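PDB 3IP1: scyllo-inosose 3-dehydrogenase from Thermotoga maritima, which catalyses the NAD(+)-dependent oxidation of scyllo-inosose to 3-dehydro-scyllo-inosose as a zinc-containing homodimer and probably serves in myo-inositol degradation. Local coordinates for residues 6-11 with 89-94; 127-132 with 150-155; 35-40 with 81-86. All blocks are in the same frame, centred on the assembly; numbering follows the deposited sequence.

Contact 1: 6-11 with 89-94; sequences VRLHAK and TGFPVT
Leu8 and Phe91 form the tightly packed side of the pairing between residues 6-11 of the N-terminal strand 3-12 and residues 89-94. With CG anti to the backbone N (chi1 -170°), Leu8 sets its CD2 methyl squarely over the middle of the Phe91 ring, 3.4 Å from Leu8 CD2 to the ring centroid, a CH-pi contact only 5° off the ring normal. Ala10 CB meets the same ring obliquely near CD2, while Met74 of helix 69-75 packs on both Leu8 and Phe91. The backbones run antiparallel. Leu8 N donates to Val93 O at 2.9 Å, nearly along the C=O axis, whereas the return bond from Val93 N to Leu8 O is long (3.3 Å) and weak. A cis peptide bond precedes Pro92, where the chain enters the short strand 93-94.

Arg7, His9 and Pro92 make up the looser, more solvent-accessible side. Pro92 CB sits over one face of the His9 imidazole, 3.7 Å from Pro92 CB to the ring centroid and displaced toward the rim; His9 NE2 is engaged by Glu45. The Arg7 chain bends at chi3 (88°), so that NE donates to Thr94 OG1 at 3.1 Å with the hydroxyl oxygen close to the guanidinium plane. Arg7 NH1 forms a salt bridge with Asp158, which also accepts from Thr94 N, so one carboxylate ties the two strands together. The pairing joins strand 93-94 to strand 3-12 in an antiparallel sheet of the catalytic domain, and a few residues further on comes His97, a ligand of the first zinc site, occupied here by cadmium.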
# COMPACT_ATOMS: atom_id res chain seq x y z
N VAL A 6 -30.66 31.56 5.20
CA VAL A 6 -30.03 31.85 6.48
C VAL A 6 -28.60 32.38 6.23
O VAL A 6 -27.71 31.62 5.78
CB VAL A 6 -30.01 30.59 7.35
CG1 VAL A 6 -29.28 30.81 8.64
CG2 VAL A 6 -31.46 30.09 7.61
N ARG A 7 -28.39 33.67 6.51
CA ARG A 7 -27.11 34.32 6.23
C ARG A 7 -26.42 34.85 7.49
O ARG A 7 -27.08 35.30 8.44
CB ARG A 7 -27.26 35.44 5.20
CG ARG A 7 -27.95 35.00 3.91
CD ARG A 7 -27.62 35.95 2.75
NE ARG A 7 -26.41 35.54 2.04
CZ ARG A 7 -25.54 36.38 1.49
NH1 ARG A 7 -24.48 35.91 0.86
NH2 ARG A 7 -25.72 37.69 1.58
N LEU A 8 -25.09 34.76 7.50
CA LEU A 8 -24.28 35.29 8.60
C LEU A 8 -23.59 36.59 8.18
O LEU A 8 -22.89 36.63 7.19
CB LEU A 8 -23.23 34.27 9.08
CG LEU A 8 -22.44 34.55 10.38
CD1 LEU A 8 -22.04 33.25 11.09
CD2 LEU A 8 -21.19 35.43 10.17
N HIS A 9 -23.80 37.64 8.97
CA HIS A 9 -23.11 38.90 8.78
C HIS A 9 -22.17 39.11 9.95
O HIS A 9 -22.48 38.73 11.07
CB HIS A 9 -24.12 40.06 8.69
CG HIS A 9 -24.98 40.00 7.47
ND1 HIS A 9 -24.74 40.78 6.36
CD2 HIS A 9 -26.05 39.22 7.17
CE1 HIS A 9 -25.63 40.49 5.42
NE2 HIS A 9 -26.43 39.55 5.89
N ALA A 10 -21.00 39.69 9.69
CA ALA A 10 -20.08 40.01 10.77
C ALA A 10 -19.29 41.25 10.39
O ALA A 10 -19.29 41.64 9.22
CB ALA A 10 -19.14 38.84 11.05
N LYS A 11 -18.63 41.84 11.38
CA LYS A 11 -17.74 42.99 11.18
C LYS A 11 -16.29 42.56 10.88
O LYS A 11 -15.73 41.71 11.57
CB LYS A 11 -17.79 43.89 12.43
CG LYS A 11 -16.98 45.18 12.35
CD LYS A 11 -16.89 45.86 13.70
CE LYS A 11 -16.11 47.20 13.61
NZ LYS A 11 -16.11 47.93 14.92
N THR A 89 -13.28 31.94 5.88
CA THR A 89 -14.57 32.59 6.07
C THR A 89 -14.68 33.85 5.20
O THR A 89 -13.80 34.72 5.24
CB THR A 89 -14.79 32.96 7.56
OG1 THR A 89 -13.54 33.35 8.13
CG2 THR A 89 -15.33 31.76 8.35
N GLY A 90 -15.75 33.94 4.42
CA GLY A 90 -16.00 35.08 3.53
C GLY A 90 -17.42 35.59 3.77
O GLY A 90 -18.36 35.04 3.22
N PHE A 91 -17.57 36.60 4.63
CA PHE A 91 -18.89 37.12 5.04
C PHE A 91 -19.28 38.42 4.32
O PHE A 91 -18.41 39.25 4.02
CB PHE A 91 -18.92 37.35 6.56
CG PHE A 91 -18.67 36.09 7.39
CD1 PHE A 91 -19.22 34.86 7.01
CD2 PHE A 91 -17.92 36.15 8.56
CE1 PHE A 91 -18.99 33.72 7.75
CE2 PHE A 91 -17.69 35.01 9.33
CZ PHE A 91 -18.24 33.79 8.93
N PRO A 92 -20.59 38.64 4.07
CA PRO A 92 -21.72 37.78 4.46
C PRO A 92 -21.81 36.53 3.59
O PRO A 92 -21.30 36.52 2.47
CB PRO A 92 -22.94 38.68 4.25
CG PRO A 92 -22.50 39.68 3.21
CD PRO A 92 -21.04 39.91 3.47
N VAL A 93 -22.44 35.48 4.10
CA VAL A 93 -22.56 34.22 3.35
C VAL A 93 -23.80 33.48 3.83
O VAL A 93 -24.19 33.60 5.00
CB VAL A 93 -21.29 33.33 3.55
CG1 VAL A 93 -21.30 32.60 4.92
CG2 VAL A 93 -21.11 32.34 2.41
N THR A 94 -24.43 32.74 2.93
CA THR A 94 -25.46 31.77 3.33
C THR A 94 -24.78 30.56 3.91
O THR A 94 -23.91 29.95 3.26
CB THR A 94 -26.36 31.37 2.14
OG1 THR A 94 -27.04 32.53 1.66
CG2 THR A 94 -27.41 30.31 2.55

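Contact 2: 127-132 with 150-155; sequences AEEMLW and LNELGF
Backbone hydrogen bonds join 127-132 to 150-155 as a two-stranded antiparallel sheet. Leu131 N donates to Asn151 O at 2.9 Å from above the carbonyl plane, and the weak return bond from Asn151 N to Leu131 O spans 3.3 Å. Beyond this hydrogen-bonded pair, Leu153 N reaches Glu129 O at 3.1 Å, in the carbonyl plane. A water bridges Leu131 O and Asn151 ND2, giving Leu131 O a second donor beside Asn151 N; Leu131 is the centre of an inverse gamma turn. Within 127-132, Trp132 NE1 donates almost straight to Glu128 OE1 at 2.9 Å, in the plane of the indole; Glu128 is also held by Trp173 and Ser345.

Two acidic side chains meet closely. Glu129, bent at chi2 (-82°), brings OE2 to within 2.6 Å of Glu152 OE1, with the carboxylate planes 74° apart. Their proximity would probably raise the pKa of one acid, so that a shared proton is likely. Glu129 OE2 also lies 3.4 Å from Phe155 CD1. An alanine in place of Glu129 would remove the carboxylate and would probably leave Glu152 OE1 without its close acid partner and Phe155 without that oxygen beside its ring.

Apolar contacts are few. On the face of Met130 and Glu152, the selenomethionine's CE meets Leu150 CD2 at 3.7 Å; on the other, Leu131 CD2 lies against Leu153 CB.

The residues joining the two strands carry the metal-binding Cys133, Cys136, Cys139 and Cys147. Phe155 packs on His97 and helix 69-75, Leu153 touches Phe99 of strand 98-106, and Trp132 reaches Gly134 of the second subunit.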
# COMPACT_ATOMS: atom_id res chain seq x y z
N ALA A 127 -24.16 17.08 -2.01
CA ALA A 127 -22.96 17.66 -2.59
C ALA A 127 -21.82 17.84 -1.60
O ALA A 127 -22.02 17.88 -0.38
CB ALA A 127 -23.28 18.97 -3.32
N GLU A 128 -20.61 17.91 -2.14
CA GLU A 128 -19.42 18.11 -1.34
C GLU A 128 -19.35 19.58 -0.90
O GLU A 128 -19.86 20.47 -1.59
CB GLU A 128 -18.16 17.71 -2.14
CG GLU A 128 -18.25 16.32 -2.75
CD GLU A 128 -17.07 15.95 -3.62
OE1 GLU A 128 -15.99 16.56 -3.51
OE2 GLU A 128 -17.21 15.03 -4.43
N GLU A 129 -18.71 19.81 0.23
CA GLU A 129 -18.49 21.15 0.76
C GLU A 129 -17.11 21.75 0.33
O GLU A 129 -16.98 22.98 0.24
CB GLU A 129 -18.67 21.10 2.30
CG GLU A 129 -18.31 22.35 3.08
CD GLU A 129 -16.81 22.49 3.36
OE1 GLU A 129 -16.05 21.52 3.22
OE2 GLU A 129 -16.39 23.59 3.74
N MSE A 130 -16.13 20.88 0.08
CA MSE A 130 -14.80 21.33 -0.37
C MSE A 130 -14.87 21.57 -1.86
O MSE A 130 -14.95 20.63 -2.63
CB MSE A 130 -13.73 20.27 -0.08
CG MSE A 130 -13.61 19.78 1.38
SE MSE A 130 -12.85 21.11 2.60
CE MSE A 130 -10.95 20.77 2.22
N LEU A 131 -14.85 22.83 -2.28
CA LEU A 131 -14.97 23.15 -3.68
C LEU A 131 -13.57 23.24 -4.32
O LEU A 131 -13.02 24.32 -4.50
CB LEU A 131 -15.84 24.41 -3.89
CG LEU A 131 -17.08 24.50 -2.98
CD1 LEU A 131 -17.76 25.86 -3.10
CD2 LEU A 131 -18.11 23.33 -3.18
N TRP A 132 -13.00 22.06 -4.60
CA TRP A 132 -11.67 21.91 -5.22
C TRP A 132 -11.66 22.39 -6.68
O TRP A 132 -12.68 22.31 -7.38
CB TRP A 132 -11.21 20.45 -5.14
CG TRP A 132 -12.31 19.45 -5.41
CD1 TRP A 132 -13.13 18.87 -4.49
CD2 TRP A 132 -12.72 18.93 -6.69
NE1 TRP A 132 -14.02 18.02 -5.10
CE2 TRP A 132 -13.79 18.03 -6.45
CE3 TRP A 132 -12.28 19.12 -8.01
CZ2 TRP A 132 -14.43 17.34 -7.48
CZ3 TRP A 132 -12.91 18.41 -9.04
CH2 TRP A 132 -13.97 17.54 -8.76
N LEU A 150 -8.90 26.43 -3.10
CA LEU A 150 -10.11 25.94 -2.48
C LEU A 150 -11.12 27.06 -2.12
O LEU A 150 -10.72 28.11 -1.64
CB LEU A 150 -9.71 25.19 -1.20
CG LEU A 150 -10.74 24.50 -0.29
CD1 LEU A 150 -11.35 23.19 -0.88
CD2 LEU A 150 -10.06 24.19 1.07
N ASN A 151 -12.41 26.81 -2.37
CA ASN A 151 -13.50 27.56 -1.75
C ASN A 151 -14.32 26.59 -0.92
O ASN A 151 -14.15 25.37 -1.04
CB ASN A 151 -14.38 28.22 -2.81
CG ASN A 151 -13.68 29.36 -3.51
OD1 ASN A 151 -13.57 30.44 -2.96
ND2 ASN A 151 -13.16 29.10 -4.71
N GLU A 152 -15.22 27.11 -0.10
CA GLU A 152 -15.97 26.28 0.81
C GLU A 152 -17.42 26.69 0.92
O GLU A 152 -17.75 27.83 1.29
CB GLU A 152 -15.30 26.22 2.20
CG GLU A 152 -14.20 25.17 2.27
CD GLU A 152 -13.56 25.07 3.62
OE1 GLU A 152 -13.98 24.21 4.43
OE2 GLU A 152 -12.64 25.86 3.90
N LEU A 153 -18.28 25.74 0.57
CA LEU A 153 -19.71 25.91 0.61
C LEU A 153 -20.18 26.19 2.04
O LEU A 153 -19.88 25.42 2.94
CB LEU A 153 -20.38 24.64 0.09
CG LEU A 153 -21.87 24.76 -0.17
CD1 LEU A 153 -22.10 25.51 -1.48
CD2 LEU A 153 -22.46 23.37 -0.20
N GLY A 154 -20.92 27.28 2.22
CA GLY A 154 -21.39 27.67 3.55
C GLY A 154 -20.34 28.32 4.44
O GLY A 154 -20.55 28.46 5.64
N PHE A 155 -19.21 28.71 3.84
CA PHE A 155 -18.13 29.43 4.53
C PHE A 155 -17.76 30.72 3.80
O PHE A 155 -17.71 31.80 4.41
CB PHE A 155 -16.91 28.53 4.69
CG PHE A 155 -17.11 27.42 5.70
CD1 PHE A 155 -17.75 26.23 5.33
CD2 PHE A 155 -16.70 27.57 7.02
CE1 PHE A 155 -17.97 25.20 6.27
CE2 PHE A 155 -16.90 26.55 7.97
CZ PHE A 155 -17.53 25.36 7.58
O HOH W 1 -13.17 26.46 -5.78

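Contact 3: 35-40 with 81-86; sequences KVWRYP and GYILYP
In the catalytic domain, strand 37-38 and the loop that follows helix 69-75 meet through a single beta bridge, Arg38 with Tyr82. Two straight backbone bonds flank it, each in its carbonyl plane: Tyr39 N to Gly81 O at 2.8 Å and Ile83 N to Trp37 O at 3.1 Å. Gly81 has a positive phi and lies so close to the Tyr39 ring and Arg38 CG that a beta carbon would clash with Tyr39 CE1.

Ile83 wedges between Trp37 and Pro40. Its CD1 reaches Trp37 CB at 3.9 Å, while CG2 touches Pro40 CG from the other branch at 3.8 Å. The indole itself is fixed by a bond from NE1 to Thr89 O.

Arg38 runs out extended, CG anti to the backbone N (chi1 -154°), across one face of the Tyr82 ring. There its guanidinium lies nearly parallel to the ring, the planes 12° apart, displaced toward CE2 and the hydroxyl, with the opposite guanidinium face against Tyr39 OH. Asp13 ties both polar tips, its carboxylate to Arg38 NH1 and its carbonyl to Tyr82 OH. Closest to the ring centre comes Arg38 CD, 3.9 Å from the Tyr82 centroid and 22° off the ring normal.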
# COMPACT_ATOMS: atom_id res chain seq x y z
N LYS A 35 -9.51 35.53 13.96
CA LYS A 35 -8.61 36.67 14.11
C LYS A 35 -9.18 37.93 13.47
O LYS A 35 -8.58 39.00 13.58
CB LYS A 35 -7.25 36.37 13.47
CG LYS A 35 -6.53 35.16 14.05
CD LYS A 35 -6.19 35.38 15.52
CE LYS A 35 -5.06 34.47 15.96
NZ LYS A 35 -4.82 34.62 17.41
N VAL A 36 -10.32 37.81 12.78
CA VAL A 36 -10.81 38.87 11.91
C VAL A 36 -12.27 39.26 12.14
O VAL A 36 -12.59 40.43 12.36
CB VAL A 36 -10.60 38.48 10.44
CG1 VAL A 36 -11.30 39.48 9.50
CG2 VAL A 36 -9.11 38.41 10.13
N TRP A 37 -13.16 38.28 12.06
CA TRP A 37 -14.59 38.53 12.11
C TRP A 37 -15.11 38.68 13.53
O TRP A 37 -14.83 37.87 14.42
CB TRP A 37 -15.36 37.43 11.36
CG TRP A 37 -14.98 37.27 9.91
CD1 TRP A 37 -14.29 36.23 9.37
CD2 TRP A 37 -15.24 38.19 8.82
NE1 TRP A 37 -14.13 36.42 8.02
CE2 TRP A 37 -14.70 37.61 7.66
CE3 TRP A 37 -15.89 39.43 8.72
CZ2 TRP A 37 -14.78 38.23 6.39
CZ3 TRP A 37 -15.98 40.05 7.47
CH2 TRP A 37 -15.43 39.44 6.32
N ARG A 38 -15.89 39.73 13.73
CA ARG A 38 -16.39 40.11 15.05
C ARG A 38 -17.90 40.39 15.02
O ARG A 38 -18.42 40.86 14.00
CB ARG A 38 -15.64 41.37 15.47
CG ARG A 38 -15.52 41.57 16.95
CD ARG A 38 -14.56 42.70 17.21
NE ARG A 38 -14.30 42.86 18.62
CZ ARG A 38 -13.66 43.91 19.14
NH1 ARG A 38 -13.25 44.90 18.35
NH2 ARG A 38 -13.46 43.96 20.44
N TYR A 39 -18.59 40.11 16.12
CA TYR A 39 -20.03 40.36 16.30
C TYR A 39 -20.89 39.69 15.23
O TYR A 39 -21.68 40.36 14.57
CB TYR A 39 -20.35 41.86 16.39
CG TYR A 39 -19.37 42.65 17.26
CD1 TYR A 39 -19.29 42.43 18.63
CD2 TYR A 39 -18.51 43.59 16.69
CE1 TYR A 39 -18.38 43.14 19.43
CE2 TYR A 39 -17.62 44.32 17.48
CZ TYR A 39 -17.55 44.08 18.84
OH TYR A 39 -16.67 44.78 19.60
N PRO A 40 -20.76 38.37 15.06
CA PRO A 40 -21.52 37.73 13.99
C PRO A 40 -23.01 37.75 14.29
O PRO A 40 -23.41 37.75 15.45
CB PRO A 40 -21.01 36.29 14.02
CG PRO A 40 -20.65 36.08 15.50
CD PRO A 40 -20.04 37.38 15.89
N GLY A 81 -15.93 39.31 21.40
CA GLY A 81 -16.81 39.32 20.23
C GLY A 81 -16.31 38.69 18.93
O GLY A 81 -17.03 38.70 17.92
N TYR A 82 -15.10 38.14 18.93
CA TYR A 82 -14.58 37.41 17.75
C TYR A 82 -15.21 36.04 17.63
O TYR A 82 -15.40 35.36 18.65
CB TYR A 82 -13.05 37.30 17.77
CG TYR A 82 -12.40 38.64 17.57
CD1 TYR A 82 -12.12 39.11 16.30
CD2 TYR A 82 -12.13 39.48 18.66
CE1 TYR A 82 -11.56 40.36 16.10
CE2 TYR A 82 -11.56 40.74 18.48
CZ TYR A 82 -11.30 41.17 17.20
OH TYR A 82 -10.75 42.40 16.99
N ILE A 83 -15.51 35.63 16.40
CA ILE A 83 -16.05 34.29 16.13
C ILE A 83 -15.06 33.21 16.62
O ILE A 83 -13.85 33.47 16.69
CB ILE A 83 -16.40 34.08 14.64
CG1 ILE A 83 -15.14 33.89 13.80
CG2 ILE A 83 -17.25 35.24 14.13
CD1 ILE A 83 -15.39 33.69 12.33
N LEU A 84 -15.59 32.04 16.99
CA LEU A 84 -14.77 30.94 17.47
C LEU A 84 -14.14 30.15 16.31
O LEU A 84 -13.02 29.67 16.41
CB LEU A 84 -15.58 30.01 18.41
CG LEU A 84 -16.08 30.60 19.75
CD1 LEU A 84 -16.46 29.48 20.74
CD2 LEU A 84 -15.04 31.52 20.39
N TYR A 85 -14.84 30.07 15.18
CA TYR A 85 -14.32 29.36 14.01
C TYR A 85 -13.03 29.96 13.46
O TYR A 85 -12.99 31.12 13.03
CB TYR A 85 -15.38 29.24 12.92
CG TYR A 85 -14.94 28.36 11.77
CD1 TYR A 85 -14.87 26.97 11.92
CD2 TYR A 85 -14.57 28.92 10.57
CE1 TYR A 85 -14.44 26.15 10.87
CE2 TYR A 85 -14.13 28.13 9.51
CZ TYR A 85 -14.07 26.75 9.66
OH TYR A 85 -13.65 25.99 8.60
N PRO A 86 -11.96 29.15 13.45
CA PRO A 86 -10.63 29.69 13.15
C PRO A 86 -10.23 29.69 11.67
O PRO A 86 -9.18 30.25 11.34
CB PRO A 86 -9.70 28.78 13.97
CG PRO A 86 -10.46 27.44 14.09
CD PRO A 86 -11.93 27.73 13.84

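Contact 3 is nested inside the loop closed by contact 1, and contact 2 follows both along the chain. Contacts 1 and 3, with centres about 11 Å apart, both reach one antiparallel sheet, where strands 3-12 and 37-38 are neighbours; a probable hydrogen bond from Lys11 N to Arg38 O and the packing of Phe91 on Trp37 join them. Contact 2 has its centre about 15 Å from that of contact 1 and about 20 Å from that of contact 3, touching them through Phe155, whose O probably accepts a hydrogen bond from Gly90 N and whose ring meets Tyr85. Phe155 thus lies between contact 1, the Tyr85 loop and the metal-binding His97.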